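Local coordinates for protein putative lipase (Bacteroides thetaiotaomicron VPI-5482, PDB 3BZW) that probably hydrolyses ester bonds as a putative lipase of the GDSL-like (SGNH hydrolase) family, perhaps with lysophospholipase activity, at residues A[22-27]-A[259-265]; A[31-37]-A[48-53]; A[169-173]-A[183-187]. All blocks are in the same frame, centred on the assembly; numbering follows the deposited sequence.

Contact 1. Residues A[22-27]-A[259-265]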
loop_
_atom_site.group_PDB
_atom_site.type_symbol
_atom_site.label_atom_id
_atom_site.label_comp_id
_atom_site.label_asym_id
_atom_site.label_seq_id
_atom_site.Cartn_x
_atom_site.Cartn_y
_atom_site.Cartn_z
ATOM N N HIS A 22 -34.680 19.661 -22.019
ATOM C CA HIS A 22 -33.250 19.892 -21.879
ATOM C C HIS A 22 -33.017 21.339 -21.445
ATOM O O HIS A 22 -33.452 22.271 -22.117
ATOM C CB HIS A 22 -32.521 19.618 -23.197
ATOM C CG HIS A 22 -31.033 19.580 -23.051
ATOM N ND1 HIS A 22 -30.281 18.470 -23.369
ATOM C CD2 HIS A 22 -30.166 20.494 -22.558
ATOM C CE1 HIS A 22 -29.014 18.702 -23.075
ATOM N NE2 HIS A 22 -28.917 19.923 -22.580
ATOM N N PRO A 23 -32.326 21.540 -20.310
ATOM C CA PRO A 23 -32.030 22.873 -19.767
ATOM C C PRO A 23 -31.230 23.827 -20.654
ATOM O O PRO A 23 -31.192 25.031 -20.392
ATOM C CB PRO A 23 -31.314 22.562 -18.450
ATOM C CG PRO A 23 -30.681 21.223 -18.707
ATOM C CD PRO A 23 -31.768 20.486 -19.444
ATOM N N TRP A 24 -30.589 23.301 -21.695
ATOM C CA TRP A 24 -29.797 24.141 -22.591
ATOM C C TRP A 24 -30.552 24.466 -23.880
ATOM O O TRP A 24 -30.083 25.242 -24.710
ATOM C CB TRP A 24 -28.456 23.459 -22.913
ATOM C CG TRP A 24 -27.557 23.336 -21.708
ATOM C CD1 TRP A 24 -27.812 22.635 -20.567
ATOM C CD2 TRP A 24 -26.297 23.990 -21.502
ATOM N NE1 TRP A 24 -26.795 22.815 -19.657
ATOM C CE2 TRP A 24 -25.852 23.642 -20.206
ATOM C CE3 TRP A 24 -25.502 24.839 -22.284
ATOM C CZ2 TRP A 24 -24.647 24.116 -19.674
ATOM C CZ3 TRP A 24 -24.300 25.310 -21.752
ATOM C CH2 TRP A 24 -23.888 24.947 -20.460
ATOM N N GLN A 25 -31.731 23.875 -24.032
ATOM C CA GLN A 25 -32.565 24.092 -25.208
ATOM C C GLN A 25 -32.830 25.575 -25.457
ATOM O O GLN A 25 -33.295 26.279 -24.565
ATOM C CB GLN A 25 -33.899 23.360 -25.034
ATOM C CG GLN A 25 -34.945 23.677 -26.094
ATOM C CD GLN A 25 -34.600 23.105 -27.449
ATOM O OE1 GLN A 25 -34.438 21.894 -27.598
ATOM N NE2 GLN A 25 -34.492 23.973 -28.450
ATOM N N GLY A 26 -32.523 26.035 -26.669
ATOM C CA GLY A 26 -32.755 27.422 -27.044
ATOM C C GLY A 26 -31.882 28.480 -26.393
ATOM O O GLY A 26 -32.105 29.671 -26.594
ATOM N N LYS A 27 -30.883 28.062 -25.625
ATOM C CA LYS A 27 -30.011 29.015 -24.949
ATOM C C LYS A 27 -28.879 29.539 -25.830
ATOM O O LYS A 27 -28.590 28.988 -26.892
ATOM C CB LYS A 27 -29.422 28.381 -23.688
ATOM C CG LYS A 27 -30.470 27.888 -22.697
ATOM C CD LYS A 27 -31.417 28.999 -22.266
ATOM C CE LYS A 27 -32.440 28.473 -21.268
ATOM N NZ LYS A 27 -33.502 29.477 -20.965
ATOM N N LEU A 259 -24.518 17.643 -20.455
ATOM C CA LEU A 259 -25.022 18.948 -20.030
ATOM C C LEU A 259 -26.425 18.881 -19.433
ATOM O O LEU A 259 -26.917 19.854 -18.855
ATOM C CB LEU A 259 -25.020 19.920 -21.214
ATOM C CG LEU A 259 -23.651 20.409 -21.697
ATOM C CD1 LEU A 259 -23.827 21.303 -22.913
ATOM C CD2 LEU A 259 -22.954 21.167 -20.580
ATOM N N LEU A 260 -27.068 17.731 -19.588
ATOM C CA LEU A 260 -28.413 17.518 -19.064
ATOM C C LEU A 260 -28.408 17.659 -17.544
ATOM O O LEU A 260 -29.432 17.961 -16.930
ATOM C CB LEU A 260 -28.888 16.110 -19.438
ATOM C CG LEU A 260 -30.278 15.930 -20.046
ATOM C CD1 LEU A 260 -30.556 14.442 -20.198
ATOM C CD2 LEU A 260 -31.331 16.580 -19.158
ATOM N N ALA A 261 -27.240 17.447 -16.945
ATOM C CA ALA A 261 -27.085 17.517 -15.494
ATOM C C ALA A 261 -26.875 18.922 -14.940
ATOM O O ALA A 261 -26.837 19.107 -13.722
ATOM C CB ALA A 261 -25.928 16.620 -15.061
ATOM N N LEU A 262 -26.750 19.910 -15.821
ATOM C CA LEU A 262 -26.519 21.286 -15.388
ATOM C C LEU A 262 -27.559 22.262 -15.920
ATOM O O LEU A 262 -27.846 22.287 -17.119
ATOM C CB LEU A 262 -25.127 21.743 -15.836
ATOM C CG LEU A 262 -23.945 20.928 -15.302
ATOM C CD1 LEU A 262 -22.671 21.263 -16.073
ATOM C CD2 LEU A 262 -23.778 21.222 -13.821
ATOM N N PRO A 263 -28.134 23.092 -15.034
ATOM C CA PRO A 263 -29.138 24.061 -15.470
ATOM C C PRO A 263 -28.466 25.258 -16.134
ATOM O O PRO A 263 -27.259 25.461 -15.995
ATOM C CB PRO A 263 -29.814 24.456 -14.163
ATOM C CG PRO A 263 -28.653 24.477 -13.213
ATOM C CD PRO A 263 -27.921 23.182 -13.575
ATOM N N VAL A 264 -29.248 26.039 -16.867
ATOM C CA VAL A 264 -28.731 27.247 -17.500
ATOM C C VAL A 264 -29.496 28.393 -16.855
ATOM O O VAL A 264 -28.901 29.324 -16.318
ATOM C CB VAL A 264 -28.970 27.257 -19.022
ATOM C CG1 VAL A 264 -28.495 28.589 -19.611
ATOM C CG2 VAL A 264 -28.215 26.104 -19.672
ATOM N N ALA A 265 -30.822 28.309 -16.900
ATOM C CA ALA A 265 -31.674 29.323 -16.293
ATOM C C ALA A 265 -31.809 28.990 -14.813
ATOM O O ALA A 265 -32.268 27.906 -14.455
ATOM C CB ALA A 265 -33.052 29.324 -16.949
HETATM O O HOH W 1 -32.057 25.991 -18.155
#
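The indole of Trp24 is held between Val264 and Leu259; Trp24 and Val264 bury the most surface here, followed by Leu259 and Pro23 equally. Val264 CG2 sits over one face of the Trp24 five-membered ring, 3.3 Å from its centroid and 6° off the normal, a nearly perpendicular CH-pi contact. From the opposite face comes Leu259, with CB 3.9 Å from the centroid of the same Trp24 ring, while its two methyls spread over the benzene half and CD2 comes within 3.5 Å of Trp24 CZ2. With Val264 chi1 at 176°, CG1 stands anti to the backbone N and turns to Lys27 CG at 3.7 Å, which leaves CG2 to press on the indole. The polar end of the ring is used as well: Trp24 NE1 donates to Leu262 O at 2.8 Å, a bent bond (139° at the hydrogen) that leaves the donor tilted from the carbonyl plane. With an alanine here instead of Trp24, a gap would probably open between Leu259 and Val264, and Leu262 O would lose its donor. Pro23 packs its CG at 3.4 Å from Leu262 O, and Pro23 O accepts a hydrogen bond from a water, which in turn accepts one from Ala265 N, bridging the two segments. Pro23 and Pro263 also pack on Tyr257 of a second subunit. The contact thus joins the loop leading into strand 28-33 to the tail after helix 245-258. Trp24 reaches Ala91 and Leu93 of strand 91-95 and Gln162 of strand 162-166, at the amino-terminal end of the parallel sheet.

Contact 2. Residues A[31-37]-A[48-53]. With ACT (acetate ion), chain G.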
loop_
_atom_site.group_PDB
_atom_site.type_symbol
_atom_site.label_atom_id
_atom_site.label_comp_id
_atom_site.label_asym_id
_atom_site.label_seq_id
_atom_site.Cartn_x
_atom_site.Cartn_y
_atom_site.Cartn_z
ATOM N N TYR A 31 -18.511 29.867 -26.611
ATOM C CA TYR A 31 -17.551 28.769 -26.668
ATOM C C TYR A 31 -16.116 29.283 -26.720
ATOM O O TYR A 31 -15.682 29.861 -27.718
ATOM C CB TYR A 31 -17.828 27.881 -27.884
ATOM C CG TYR A 31 -19.193 27.219 -27.876
ATOM C CD1 TYR A 31 -20.315 27.869 -28.395
ATOM C CD2 TYR A 31 -19.356 25.934 -27.365
ATOM C CE1 TYR A 31 -21.570 27.248 -28.409
ATOM C CE2 TYR A 31 -20.599 25.306 -27.370
ATOM C CZ TYR A 31 -21.701 25.963 -27.894
ATOM O OH TYR A 31 -22.921 25.325 -27.917
ATOM N N ILE A 32 -15.385 29.057 -25.635
ATOM C CA ILE A 32 -14.001 29.497 -25.513
ATOM C C ILE A 32 -13.045 28.322 -25.699
ATOM O O ILE A 32 -13.278 27.238 -25.162
ATOM C CB ILE A 32 -13.783 30.145 -24.119
ATOM C CG1 ILE A 32 -14.607 31.432 -24.033
ATOM C CG2 ILE A 32 -12.297 30.412 -23.868
ATOM C CD1 ILE A 32 -14.581 32.100 -22.673
ATOM N N GLY A 33 -11.978 28.528 -26.471
ATOM C CA GLY A 33 -11.027 27.446 -26.677
ATOM C C GLY A 33 -9.962 27.621 -27.750
ATOM O O GLY A 33 -9.460 28.724 -27.982
ATOM N N ASP A 34 -9.617 26.513 -28.405
ATOM C CA ASP A 34 -8.589 26.513 -29.440
ATOM C C ASP A 34 -9.096 26.071 -30.812
ATOM O O ASP A 34 -10.261 26.271 -31.148
ATOM C CB ASP A 34 -7.404 25.631 -29.008
ATOM C CG ASP A 34 -7.838 24.250 -28.533
ATOM O OD1 ASP A 34 -8.753 23.662 -29.146
ATOM O OD2 ASP A 34 -7.255 23.747 -27.550
ATOM N N SER A 35 -8.217 25.466 -31.607
ATOM C CA SER A 35 -8.587 25.037 -32.956
ATOM C C SER A 35 -9.731 24.032 -33.018
ATOM O O SER A 35 -10.487 24.004 -33.992
ATOM C CB SER A 35 -7.366 24.467 -33.682
ATOM O OG SER A 35 -7.703 24.043 -34.989
ATOM N N ILE A 36 -9.865 23.204 -31.991
ATOM C CA ILE A 36 -10.928 22.207 -31.985
ATOM C C ILE A 36 -12.295 22.889 -31.878
ATOM O O ILE A 36 -13.329 22.286 -32.168
ATOM C CB ILE A 36 -10.697 21.177 -30.850
ATOM C CG1 ILE A 36 -9.403 20.402 -31.145
ATOM C CG2 ILE A 36 -11.876 20.215 -30.747
ATOM C CD1 ILE A 36 -9.097 19.268 -30.184
ATOM N N THR A 37 -12.281 24.161 -31.495
ATOM C CA THR A 37 -13.500 24.956 -31.369
ATOM C C THR A 37 -13.580 26.000 -32.499
ATOM O O THR A 37 -14.670 26.397 -32.920
ATOM C CB THR A 37 -13.540 25.667 -29.991
ATOM O OG1 THR A 37 -13.786 24.694 -28.963
ATOM C CG2 THR A 37 -14.627 26.729 -29.956
ATOM N N LYS A 48 -18.196 21.682 -36.667
ATOM C CA LYS A 48 -17.870 21.682 -35.241
ATOM C C LYS A 48 -19.000 21.321 -34.276
ATOM O O LYS A 48 -20.184 21.465 -34.592
ATOM C CB LYS A 48 -17.252 23.031 -34.854
ATOM C CG LYS A 48 -15.833 23.244 -35.406
ATOM C CD LYS A 48 -15.816 23.472 -36.924
ATOM C CE LYS A 48 -14.390 23.573 -37.460
ATOM N NZ LYS A 48 -14.351 23.887 -38.926
ATOM N N TYR A 49 -18.613 20.859 -33.089
ATOM C CA TYR A 49 -19.575 20.435 -32.080
ATOM C C TYR A 49 -20.655 21.465 -31.753
ATOM O O TYR A 49 -21.814 21.101 -31.555
ATOM C CB TYR A 49 -18.837 19.994 -30.806
ATOM C CG TYR A 49 -18.138 21.098 -30.043
ATOM C CD1 TYR A 49 -18.793 21.788 -29.024
ATOM C CD2 TYR A 49 -16.813 21.438 -30.322
ATOM C CE1 TYR A 49 -18.148 22.789 -28.296
ATOM C CE2 TYR A 49 -16.158 22.441 -29.602
ATOM C CZ TYR A 49 -16.831 23.109 -28.591
ATOM O OH TYR A 49 -16.190 24.087 -27.866
ATOM N N TRP A 50 -20.295 22.743 -31.702
ATOM C CA TRP A 50 -21.290 23.766 -31.397
ATOM C C TRP A 50 -22.291 23.949 -32.535
ATOM O O TRP A 50 -23.391 24.466 -32.333
ATOM C CB TRP A 50 -20.619 25.104 -31.061
ATOM C CG TRP A 50 -19.447 25.455 -31.921
ATOM C CD1 TRP A 50 -18.124 25.291 -31.614
ATOM C CD2 TRP A 50 -19.485 26.016 -33.234
ATOM N NE1 TRP A 50 -17.336 25.716 -32.655
ATOM C CE2 TRP A 50 -18.147 26.165 -33.665
ATOM C CE3 TRP A 50 -20.521 26.408 -34.094
ATOM C CZ2 TRP A 50 -17.816 26.690 -34.917
ATOM C CZ3 TRP A 50 -20.190 26.932 -35.344
ATOM C CH2 TRP A 50 -18.846 27.066 -35.740
ATOM N N ASP A 51 -21.908 23.517 -33.733
ATOM C CA ASP A 51 -22.784 23.623 -34.894
ATOM C C ASP A 51 -23.865 22.542 -34.780
ATOM O O ASP A 51 -25.019 22.750 -35.157
ATOM C CB ASP A 51 -21.980 23.422 -36.178
ATOM C CG ASP A 51 -22.497 24.262 -37.326
ATOM O OD1 ASP A 51 -23.730 24.335 -37.500
ATOM O OD2 ASP A 51 -21.671 24.844 -38.058
ATOM N N PHE A 52 -23.480 21.383 -34.255
ATOM C CA PHE A 52 -24.424 20.288 -34.067
ATOM C C PHE A 52 -25.392 20.638 -32.943
ATOM O O PHE A 52 -26.582 20.330 -33.019
ATOM C CB PHE A 52 -23.684 18.996 -33.724
ATOM C CG PHE A 52 -23.049 18.331 -34.907
ATOM C CD1 PHE A 52 -23.832 17.670 -35.851
ATOM C CD2 PHE A 52 -21.668 18.360 -35.078
ATOM C CE1 PHE A 52 -23.251 17.041 -36.955
ATOM C CE2 PHE A 52 -21.070 17.735 -36.178
ATOM C CZ PHE A 52 -21.864 17.073 -37.117
ATOM N N LEU A 53 -24.880 21.282 -31.900
ATOM C CA LEU A 53 -25.721 21.671 -30.774
ATOM C C LEU A 53 -26.706 22.750 -31.209
ATOM O O LEU A 53 -27.830 22.819 -30.707
ATOM C CB LEU A 53 -24.861 22.171 -29.609
ATOM C CG LEU A 53 -24.036 21.096 -28.893
ATOM C CD1 LEU A 53 -23.177 21.742 -27.816
ATOM C CD2 LEU A 53 -24.965 20.056 -28.279
HETATM C C ACT G . -5.056 23.525 -31.594
HETATM O O ACT G . -4.416 23.220 -32.585
HETATM O OXT ACT G . -5.262 24.700 -31.344
HETATM C CH3 ACT G . -5.605 22.452 -30.689
HETATM O O HOH W 2 -24.327 26.052 -30.257
#
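Tyr49 OH donates to Thr37 OG1 at 2.7 Å, with the threonine oxygen at the edge of the tyrosine ring and in its plane. The neighbouring backbone oxygen is held too: Trp50 NE1 reaches Thr37 O at 2.8 Å, 155° at the hydrogen, in the carbonyl plane on a lone pair, so two adjacent helix residues fasten Thr37. Trp50 CG lies between its backbone N and carbonyl carbon (chi1 41°), which sends the indole back toward Thr37 while CB rests over the face of Tyr31, 3.5 Å from that ring's centroid. Tyr49 meets Tyr31 obliquely, CE1 against Tyr31 CD2 at 3.5 Å, and Leu53 CD1 touches the Tyr31 hydroxyl at the ring edge. A water accepts from Tyr31 OH and donates to Trp50 O. Gly33, Asp34 and Ser35 form a GDS sequence, consistent with the nucleophile block of SGNH hydrolases. Ser35 N, Gly68 N and Asn99 ND2 bind an acetate, probably from the crystallisation liquor, in a way resembling that family's oxyanion hole, and His242 NE2 is a further partner. The contact lies within the beta-alpha-beta unit of strand 28-33, helix 49-57 and strand 60-63, with Met251 of helix 245-258 against Ile36 and Tyr49.

Contact 3. Residues A[169-173]-A[183-187]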
loop_
_atom_site.group_PDB
_atom_site.type_symbol
_atom_site.label_atom_id
_atom_site.label_comp_id
_atom_site.label_asym_id
_atom_site.label_seq_id
_atom_site.Cartn_x
_atom_site.Cartn_y
_atom_site.Cartn_z
ATOM N N LEU A 169 -8.992 16.598 -24.979
ATOM C CA LEU A 169 -9.169 15.253 -25.530
ATOM C C LEU A 169 -7.840 14.518 -25.652
ATOM O O LEU A 169 -6.786 15.148 -25.701
ATOM C CB LEU A 169 -9.793 15.333 -26.927
ATOM C CG LEU A 169 -11.106 16.100 -27.080
ATOM C CD1 LEU A 169 -11.499 16.150 -28.552
ATOM C CD2 LEU A 169 -12.186 15.425 -26.250
ATOM N N HIS A 170 -7.897 13.187 -25.694
ATOM C CA HIS A 170 -6.686 12.396 -25.877
ATOM C C HIS A 170 -6.164 12.845 -27.237
ATOM O O HIS A 170 -6.939 13.276 -28.091
ATOM C CB HIS A 170 -6.997 10.894 -25.881
ATOM C CG HIS A 170 -7.033 10.288 -24.510
ATOM N ND1 HIS A 170 -8.095 10.454 -23.648
ATOM C CD2 HIS A 170 -6.108 9.565 -23.833
ATOM C CE1 HIS A 170 -7.824 9.861 -22.498
ATOM N NE2 HIS A 170 -6.624 9.315 -22.583
ATOM N N ARG A 171 -4.859 12.740 -27.445
ATOM C CA ARG A 171 -4.267 13.219 -28.686
ATOM C C ARG A 171 -3.105 12.374 -29.168
ATOM O O ARG A 171 -2.370 11.807 -28.365
ATOM C CB ARG A 171 -3.774 14.646 -28.470
ATOM C CG ARG A 171 -2.922 14.787 -27.212
ATOM C CD ARG A 171 -2.370 16.190 -27.066
ATOM N NE ARG A 171 -1.355 16.457 -28.076
ATOM C CZ ARG A 171 -1.056 17.666 -28.533
ATOM N NH1 ARG A 171 -1.698 18.732 -28.070
ATOM N NH2 ARG A 171 -0.119 17.807 -29.457
ATOM N N SER A 172 -2.930 12.309 -30.484
ATOM C CA SER A 172 -1.829 11.550 -31.051
ATOM C C SER A 172 -0.961 12.465 -31.914
ATOM O O SER A 172 -1.038 13.691 -31.802
ATOM C CB SER A 172 -2.345 10.356 -31.859
ATOM O OG SER A 172 -1.264 9.527 -32.261
ATOM N N LEU A 173 -0.142 11.877 -32.778
ATOM C CA LEU A 173 0.774 12.651 -33.609
ATOM C C LEU A 173 0.138 13.691 -34.525
ATOM O O LEU A 173 -0.987 13.534 -34.993
ATOM C CB LEU A 173 1.644 11.699 -34.439
ATOM C CG LEU A 173 0.966 10.931 -35.576
ATOM C CD1 LEU A 173 0.998 11.768 -36.843
ATOM C CD2 LEU A 173 1.689 9.616 -35.809
ATOM N N PRO A 183 4.741 15.263 -31.167
ATOM C CA PRO A 183 4.769 13.831 -30.849
ATOM C C PRO A 183 3.434 13.418 -30.221
ATOM O O PRO A 183 2.715 14.274 -29.690
ATOM C CB PRO A 183 5.929 13.722 -29.859
ATOM C CG PRO A 183 6.857 14.828 -30.313
ATOM C CD PRO A 183 5.890 15.960 -30.560
ATOM N N ASP A 184 3.092 12.129 -30.283
ATOM C CA ASP A 184 1.829 11.674 -29.694
ATOM C C ASP A 184 1.874 11.758 -28.172
ATOM O O ASP A 184 2.930 12.036 -27.591
ATOM C CB ASP A 184 1.457 10.248 -30.151
ATOM C CG ASP A 184 2.442 9.187 -29.687
ATOM O OD1 ASP A 184 2.864 9.213 -28.513
ATOM O OD2 ASP A 184 2.782 8.304 -30.502
ATOM N N GLU A 185 0.737 11.509 -27.523
ATOM C CA GLU A 185 0.670 11.624 -26.072
ATOM C C GLU A 185 1.406 10.582 -25.238
ATOM O O GLU A 185 1.299 10.602 -24.018
ATOM C CB GLU A 185 -0.788 11.706 -25.605
ATOM C CG GLU A 185 -1.617 10.465 -25.882
ATOM C CD GLU A 185 -2.997 10.539 -25.257
ATOM O OE1 GLU A 185 -3.553 11.657 -25.164
ATOM O OE2 GLU A 185 -3.532 9.475 -24.873
ATOM N N SER A 186 2.148 9.678 -25.870
ATOM C CA SER A 186 2.909 8.689 -25.104
ATOM C C SER A 186 4.217 9.351 -24.665
ATOM O O SER A 186 4.972 8.799 -23.866
ATOM C CB SER A 186 3.211 7.438 -25.946
ATOM O OG SER A 186 4.153 7.702 -26.974
ATOM N N TYR A 187 4.468 10.551 -25.186
ATOM C CA TYR A 187 5.682 11.304 -24.864
ATOM C C TYR A 187 5.427 12.485 -23.934
ATOM O O TYR A 187 4.384 13.133 -24.023
ATOM C CB TYR A 187 6.302 11.881 -26.134
ATOM C CG TYR A 187 6.802 10.889 -27.149
ATOM C CD1 TYR A 187 8.096 10.384 -27.072
ATOM C CD2 TYR A 187 6.000 10.496 -28.223
ATOM C CE1 TYR A 187 8.590 9.515 -28.047
ATOM C CE2 TYR A 187 6.476 9.629 -29.200
ATOM C CZ TYR A 187 7.777 9.146 -29.104
ATOM O OH TYR A 187 8.260 8.296 -30.065
HETATM O O HOH W 3 0.055 14.751 -29.696
#
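The two loops come closest where Ser172 CA and Asp184 CA lie 3.9 Å apart, and next to this point Glu185 N donates to Arg171 O at 3.2 Å. The Glu185 side chain then returns the grip: its CG lies between the backbone N and carbonyl carbon (chi1 64°) and the chain runs on extended, bringing OE1 to accept from Arg171 N at 2.8 Å. That bond is almost straight, although the donor meets the carboxylate from well above its plane. One residue therefore engages both the N and the O of Arg171. Beside it Asp184 OD1 receives Ser186 N in an Asx turn and Ser186 OG on its syn lone pair, which is likely to stiffen the type I turn from Asp184 to Tyr187. Arg171 itself is bent at chi3, and its NE donates to a water at 2.7 Å that donates in turn to Ser172 O and Pro183 O. The Arg171 tip goes on to Gln182 and Thr98. Lys133 of a third subunit hydrogen-bonds Ser186 OG through NZ and makes a cation-pi contact with Tyr187. The two segments flank the short antiparallel hairpin of strands 174-175 and 180-182, with Arg171 against helices 98-102 and 195-210.

Strand 28-33 connects contact 1 to contact 2: residues 22-27 lead into it, residues 31-37 take in its last residues and the loop beyond, and the contact centres are about 17 Å apart. Contact 2 thus stands at the carboxyl end of the sheet, where Ser35 N is among the groups binding the acetate, and contact 1 at the other end. Contact 3 lies about 20 Å from contact 2, centre to centre, and meets it through Ile36 CD1 against Leu169 CD1 at 4.3 Å. The side chain of Arg171 is about 6 Å from that same acetate, so contact 3 borders the probable active-site pocket. Contacts 1 and 3 sit on opposite sides of the chain's centre, about 32 Å apart between centres.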